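Endo-b-1,4-glucanase (Nasutitermes takasagoensis, PDB 1KS8) probably hydrolyses internal beta-1,4-glucosidic linkages in cellulose, lichenin and cereal beta-D-glucans. Local coordinates at residues Trp301-Leu315 with Asp416-Leu428. Numbering follows the deposited sequence.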
loop_
_atom_site.group_PDB
_atom_site.type_symbol
_atom_site.label_atom_id
_atom_site.label_comp_id
_atom_site.label_asym_id
_atom_site.label_seq_id
_atom_site.Cartn_x
_atom_site.Cartn_y
_atom_site.Cartn_z
ATOM N N TRP A 301 12.019 10.440 1.329
ATOM C CA TRP A 301 11.699 9.074 0.912
ATOM C C TRP A 301 10.254 8.965 0.445
ATOM O O TRP A 301 9.329 9.313 1.179
ATOM C CB TRP A 301 11.928 8.082 2.054
ATOM C CG TRP A 301 13.335 8.044 2.566
ATOM C CD1 TRP A 301 13.794 8.562 3.745
ATOM C CD2 TRP A 301 14.466 7.441 1.925
ATOM N NE1 TRP A 301 15.141 8.316 3.880
ATOM C CE2 TRP A 301 15.578 7.631 2.777
ATOM C CE3 TRP A 301 14.649 6.758 0.714
ATOM C CZ2 TRP A 301 16.859 7.161 2.457
ATOM C CZ3 TRP A 301 15.923 6.290 0.395
ATOM C CH2 TRP A 301 17.012 6.496 1.265
ATOM N N GLY A 302 10.065 8.470 -0.774
ATOM C CA GLY A 302 8.721 8.334 -1.311
ATOM C C GLY A 302 7.965 9.643 -1.197
ATOM O O GLY A 302 6.844 9.694 -0.689
ATOM N N THR A 303 8.583 10.709 -1.690
ATOM C CA THR A 303 7.996 12.040 -1.630
ATOM C C THR A 303 6.594 12.129 -2.234
ATOM O O THR A 303 5.674 12.643 -1.597
ATOM C CB THR A 303 8.924 13.059 -2.317
ATOM O OG1 THR A 303 10.217 13.001 -1.700
ATOM C CG2 THR A 303 8.380 14.469 -2.180
ATOM N N LEU A 304 6.418 11.635 -3.454
ATOM C CA LEU A 304 5.100 11.696 -4.075
ATOM C C LEU A 304 4.097 10.836 -3.309
ATOM O O LEU A 304 2.929 11.202 -3.186
ATOM C CB LEU A 304 5.181 11.272 -5.544
ATOM C CG LEU A 304 5.910 12.299 -6.419
ATOM C CD1 LEU A 304 6.219 11.701 -7.773
ATOM C CD2 LEU A 304 5.060 13.554 -6.571
ATOM N N ARG A 305 4.556 9.700 -2.796
ATOM C CA ARG A 305 3.707 8.809 -2.015
ATOM C C ARG A 305 3.148 9.559 -0.804
ATOM O O ARG A 305 1.977 9.413 -0.460
ATOM C CB ARG A 305 4.522 7.583 -1.567
ATOM C CG ARG A 305 3.951 6.777 -0.392
ATOM C CD ARG A 305 4.332 7.385 0.960
ATOM N NE ARG A 305 5.780 7.530 1.134
ATOM C CZ ARG A 305 6.605 6.556 1.507
ATOM N NH1 ARG A 305 6.142 5.336 1.754
ATOM N NH2 ARG A 305 7.903 6.806 1.643
ATOM N N HIS A 306 3.982 10.365 -0.153
ATOM C CA HIS A 306 3.511 11.119 1.002
ATOM C C HIS A 306 2.462 12.147 0.595
ATOM O O HIS A 306 1.470 12.332 1.299
ATOM C CB HIS A 306 4.677 11.817 1.715
ATOM C CG HIS A 306 5.537 10.892 2.521
ATOM N ND1 HIS A 306 5.043 10.130 3.559
ATOM C CD2 HIS A 306 6.860 10.615 2.449
ATOM C CE1 HIS A 306 6.025 9.424 4.091
ATOM N NE2 HIS A 306 7.139 9.699 3.435
ATOM N N ALA A 307 2.675 12.815 -0.536
ATOM C CA ALA A 307 1.719 13.817 -1.008
ATOM C C ALA A 307 0.401 13.161 -1.414
ATOM O O ALA A 307 -0.678 13.695 -1.144
ATOM C CB ALA A 307 2.305 14.589 -2.182
ATOM N N ALA A 308 0.481 11.998 -2.057
ATOM C CA ALA A 308 -0.728 11.296 -2.472
ATOM C C ALA A 308 -1.468 10.727 -1.257
ATOM O O ALA A 308 -2.696 10.692 -1.237
ATOM C CB ALA A 308 -0.383 10.186 -3.456
ATOM N N ASN A 309 -0.729 10.273 -0.247
ATOM C CA ASN A 309 -1.363 9.745 0.959
ATOM C C ASN A 309 -2.118 10.873 1.650
ATOM O O ASN A 309 -3.229 10.679 2.141
ATOM C CB ASN A 309 -0.319 9.174 1.925
ATOM C CG ASN A 309 0.217 7.831 1.476
ATOM O OD1 ASN A 309 -0.144 7.330 0.413
ATOM N ND2 ASN A 309 1.085 7.238 2.293
ATOM N N ALA A 310 -1.502 12.050 1.693
ATOM C CA ALA A 310 -2.133 13.208 2.308
ATOM C C ALA A 310 -3.383 13.556 1.505
ATOM O O ALA A 310 -4.426 13.883 2.078
ATOM C CB ALA A 310 -1.168 14.387 2.330
ATOM N N ALA A 311 -3.282 13.478 0.181
ATOM C CA ALA A 311 -4.420 13.779 -0.679
ATOM C C ALA A 311 -5.586 12.850 -0.346
ATOM O O ALA A 311 -6.738 13.283 -0.302
ATOM C CB ALA A 311 -4.034 13.635 -2.151
ATOM N N PHE A 312 -5.295 11.575 -0.106
ATOM C CA PHE A 312 -6.370 10.647 0.216
ATOM C C PHE A 312 -7.013 10.979 1.557
ATOM O O PHE A 312 -8.230 10.882 1.701
ATOM C CB PHE A 312 -5.880 9.201 0.234
ATOM C CG PHE A 312 -6.996 8.209 0.363
ATOM C CD1 PHE A 312 -7.987 8.137 -0.611
ATOM C CD2 PHE A 312 -7.098 7.393 1.484
ATOM C CE1 PHE A 312 -9.067 7.270 -0.473
ATOM C CE2 PHE A 312 -8.177 6.521 1.632
ATOM C CZ PHE A 312 -9.161 6.462 0.653
ATOM N N ILE A 313 -6.204 11.364 2.541
ATOM C CA ILE A 313 -6.752 11.731 3.841
ATOM C C ILE A 313 -7.675 12.932 3.652
ATOM O O ILE A 313 -8.736 13.012 4.270
ATOM C CB ILE A 313 -5.630 12.080 4.852
ATOM C CG1 ILE A 313 -4.908 10.798 5.281
ATOM C CG2 ILE A 313 -6.213 12.791 6.075
ATOM C CD1 ILE A 313 -5.797 9.782 5.997
ATOM N N MET A 314 -7.280 13.857 2.783
ATOM C CA MET A 314 -8.092 15.040 2.519
ATOM C C MET A 314 -9.416 14.660 1.866
ATOM O O MET A 314 -10.463 15.219 2.196
ATOM C CB MET A 314 -7.337 16.015 1.616
ATOM C CG MET A 314 -6.176 16.700 2.305
ATOM S SD MET A 314 -5.367 17.885 1.224
ATOM C CE MET A 314 -3.813 18.099 2.084
ATOM N N LEU A 315 -9.368 13.710 0.936
ATOM C CA LEU A 315 -10.576 13.263 0.256
ATOM C C LEU A 315 -11.508 12.556 1.239
ATOM O O LEU A 315 -12.733 12.693 1.157
ATOM C CB LEU A 315 -10.203 12.346 -0.913
ATOM C CG LEU A 315 -9.558 13.116 -2.073
ATOM C CD1 LEU A 315 -8.798 12.167 -2.991
ATOM C CD2 LEU A 315 -10.636 13.866 -2.839
ATOM N N ASP A 416 3.462 0.107 -1.616
ATOM C CA ASP A 416 2.859 1.094 -0.726
ATOM C C ASP A 416 2.836 2.500 -1.311
ATOM O O ASP A 416 2.064 3.340 -0.864
ATOM C CB ASP A 416 3.492 1.083 0.686
ATOM C CG ASP A 416 4.963 1.472 0.708
ATOM O OD1 ASP A 416 5.503 1.963 -0.300
ATOM O OD2 ASP A 416 5.581 1.285 1.781
ATOM N N TYR A 417 3.646 2.748 -2.337
ATOM C CA TYR A 417 3.665 4.063 -2.980
ATOM C C TYR A 417 2.375 4.305 -3.764
ATOM O O TYR A 417 1.866 5.422 -3.811
ATOM C CB TYR A 417 4.826 4.173 -3.970
ATOM C CG TYR A 417 6.181 4.514 -3.393
ATOM C CD1 TYR A 417 6.460 4.348 -2.036
ATOM C CD2 TYR A 417 7.208 4.952 -4.228
ATOM C CE1 TYR A 417 7.741 4.607 -1.529
ATOM C CE2 TYR A 417 8.482 5.210 -3.738
ATOM C CZ TYR A 417 8.744 5.034 -2.392
ATOM O OH TYR A 417 10.017 5.273 -1.922
ATOM N N ASN A 418 1.858 3.254 -4.392
ATOM C CA ASN A 418 0.648 3.378 -5.199
ATOM C C ASN A 418 -0.690 3.226 -4.491
ATOM O O ASN A 418 -1.725 3.495 -5.098
ATOM C CB ASN A 418 0.680 2.377 -6.360
ATOM C CG ASN A 418 1.350 2.937 -7.596
ATOM O OD1 ASN A 418 2.538 3.254 -7.583
ATOM N ND2 ASN A 418 0.583 3.064 -8.675
ATOM N N ALA A 419 -0.687 2.819 -3.224
ATOM C CA ALA A 419 -1.943 2.598 -2.501
ATOM C C ALA A 419 -2.798 3.841 -2.291
ATOM O O ALA A 419 -3.928 3.904 -2.778
ATOM C CB ALA A 419 -1.665 1.917 -1.162
ATOM N N GLY A 420 -2.278 4.818 -1.556
ATOM C CA GLY A 420 -3.034 6.039 -1.326
ATOM C C GLY A 420 -3.360 6.709 -2.647
ATOM O O GLY A 420 -4.467 7.202 -2.858
ATOM N N PHE A 421 -2.371 6.712 -3.537
ATOM C CA PHE A 421 -2.478 7.281 -4.877
ATOM C C PHE A 421 -3.661 6.674 -5.636
ATOM O O PHE A 421 -4.518 7.397 -6.149
ATOM C CB PHE A 421 -1.163 7.007 -5.619
ATOM C CG PHE A 421 -1.155 7.426 -7.062
ATOM C CD1 PHE A 421 -1.239 8.766 -7.420
ATOM C CD2 PHE A 421 -0.998 6.472 -8.065
ATOM C CE1 PHE A 421 -1.161 9.152 -8.761
ATOM C CE2 PHE A 421 -0.918 6.845 -9.403
ATOM C CZ PHE A 421 -0.999 8.187 -9.752
ATOM N N GLN A 422 -3.717 5.347 -5.693
ATOM C CA GLN A 422 -4.800 4.683 -6.407
ATOM C C GLN A 422 -6.163 4.965 -5.788
ATOM O O GLN A 422 -7.139 5.207 -6.503
ATOM C CB GLN A 422 -4.561 3.172 -6.469
ATOM C CG GLN A 422 -5.564 2.462 -7.371
ATOM C CD GLN A 422 -5.214 1.013 -7.620
ATOM O OE1 GLN A 422 -4.128 0.698 -8.108
ATOM N NE2 GLN A 422 -6.136 0.118 -7.289
ATOM N N SER A 423 -6.239 4.943 -4.461
ATOM C CA SER A 423 -7.506 5.212 -3.801
ATOM C C SER A 423 -7.947 6.655 -4.035
ATOM O O SER A 423 -9.142 6.927 -4.155
ATOM C CB SER A 423 -7.395 4.902 -2.308
ATOM O OG SER A 423 -7.234 3.500 -2.128
ATOM N N ALA A 424 -6.988 7.573 -4.114
ATOM C CA ALA A 424 -7.296 8.978 -4.366
ATOM C C ALA A 424 -7.838 9.130 -5.784
ATOM O O ALA A 424 -8.748 9.925 -6.031
ATOM C CB ALA A 424 -6.045 9.840 -4.182
ATOM N N LEU A 425 -7.284 8.363 -6.719
ATOM C CA LEU A 425 -7.745 8.417 -8.100
ATOM C C LEU A 425 -9.192 7.947 -8.170
ATOM O O LEU A 425 -10.011 8.540 -8.869
ATOM C CB LEU A 425 -6.862 7.541 -8.992
ATOM C CG LEU A 425 -5.462 8.091 -9.274
ATOM C CD1 LEU A 425 -4.583 6.997 -9.859
ATOM C CD2 LEU A 425 -5.569 9.275 -10.227
ATOM N N ALA A 426 -9.507 6.876 -7.445
ATOM C CA ALA A 426 -10.869 6.356 -7.429
ATOM C C ALA A 426 -11.816 7.429 -6.895
ATOM O O ALA A 426 -12.931 7.590 -7.399
ATOM C CB ALA A 426 -10.943 5.109 -6.555
ATOM N N ALA A 427 -11.371 8.160 -5.877
ATOM C CA ALA A 427 -12.181 9.222 -5.290
ATOM C C ALA A 427 -12.410 10.347 -6.300
ATOM O O ALA A 427 -13.526 10.847 -6.439
ATOM C CB ALA A 427 -11.500 9.769 -4.036
ATOM N N LEU A 428 -11.356 10.743 -7.008
ATOM C CA LEU A 428 -11.489 11.807 -7.995
ATOM C C LEU A 428 -12.468 11.403 -9.092
ATOM O O LEU A 428 -13.259 12.225 -9.552
ATOM C CB LEU A 428 -10.124 12.151 -8.594
ATOM C CG LEU A 428 -9.160 12.799 -7.593
ATOM C CD1 LEU A 428 -7.793 12.985 -8.237
ATOM C CD2 LEU A 428 -9.719 14.138 -7.123
HETATM O O HOH W 1 12.126 7.083 -2.145
HETATM O O HOH W 2 8.287 3.082 2.386
HETATM O O HOH W 3 0.259 7.042 -2.380
HETATM O O HOH W 4 -0.033 4.608 0.245
#
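Helices 303-315 and 416-428 run the same way and cross at 37°, their axes 7.7 Å apart at closest approach. Arg-305 CA lies nearest Tyr-417, and Asn-309 CA nearest Gly-420. Gly-420 has no side chain, and Asn-309 OD1 sits against its CA at 3.6 Å; a CB there would clash with that oxygen. OD1 accepts a hydrogen bond from each of two waters. One also donates to Tyr-417 O and accepts from Phe-421 N; the other does the same with Asp-416 O and Gly-420 N. Asn-309 ND2 is hydrogen-bonded to Leu-251 O. Both helices belong to the (alpha/alpha)6 barrel of family 9 glycosidases. Tyr-417 touches Glu-412, a predicted active-site residue. The bend of Arg-305 at chi2 (-84°) and chi3 turns one guanidinium face to Tyr-417 CE1, 3.7 Å from NH1; the two planes cross obliquely. NH1 is 4.0 Å from Asp-416 OD1, opposite charges beyond a salt bridge. Arg-305 NH2 donates to Trp-301 O (2.9 Å, 167°), and NE to Gly-302 O. A leucine in its place would probably leave Trp-301 O without this donor and Asp-416 without this positive charge. Further along, Ser-423 CB sits over one face of the Phe-312 ring, 3.8 Å from its centroid, while Ser-423 OG is hydrogen-bonded to Val-71 O. Leu-315 CD1 meets Ala-424 CB and Ala-427 CB, each at 3.8 Å.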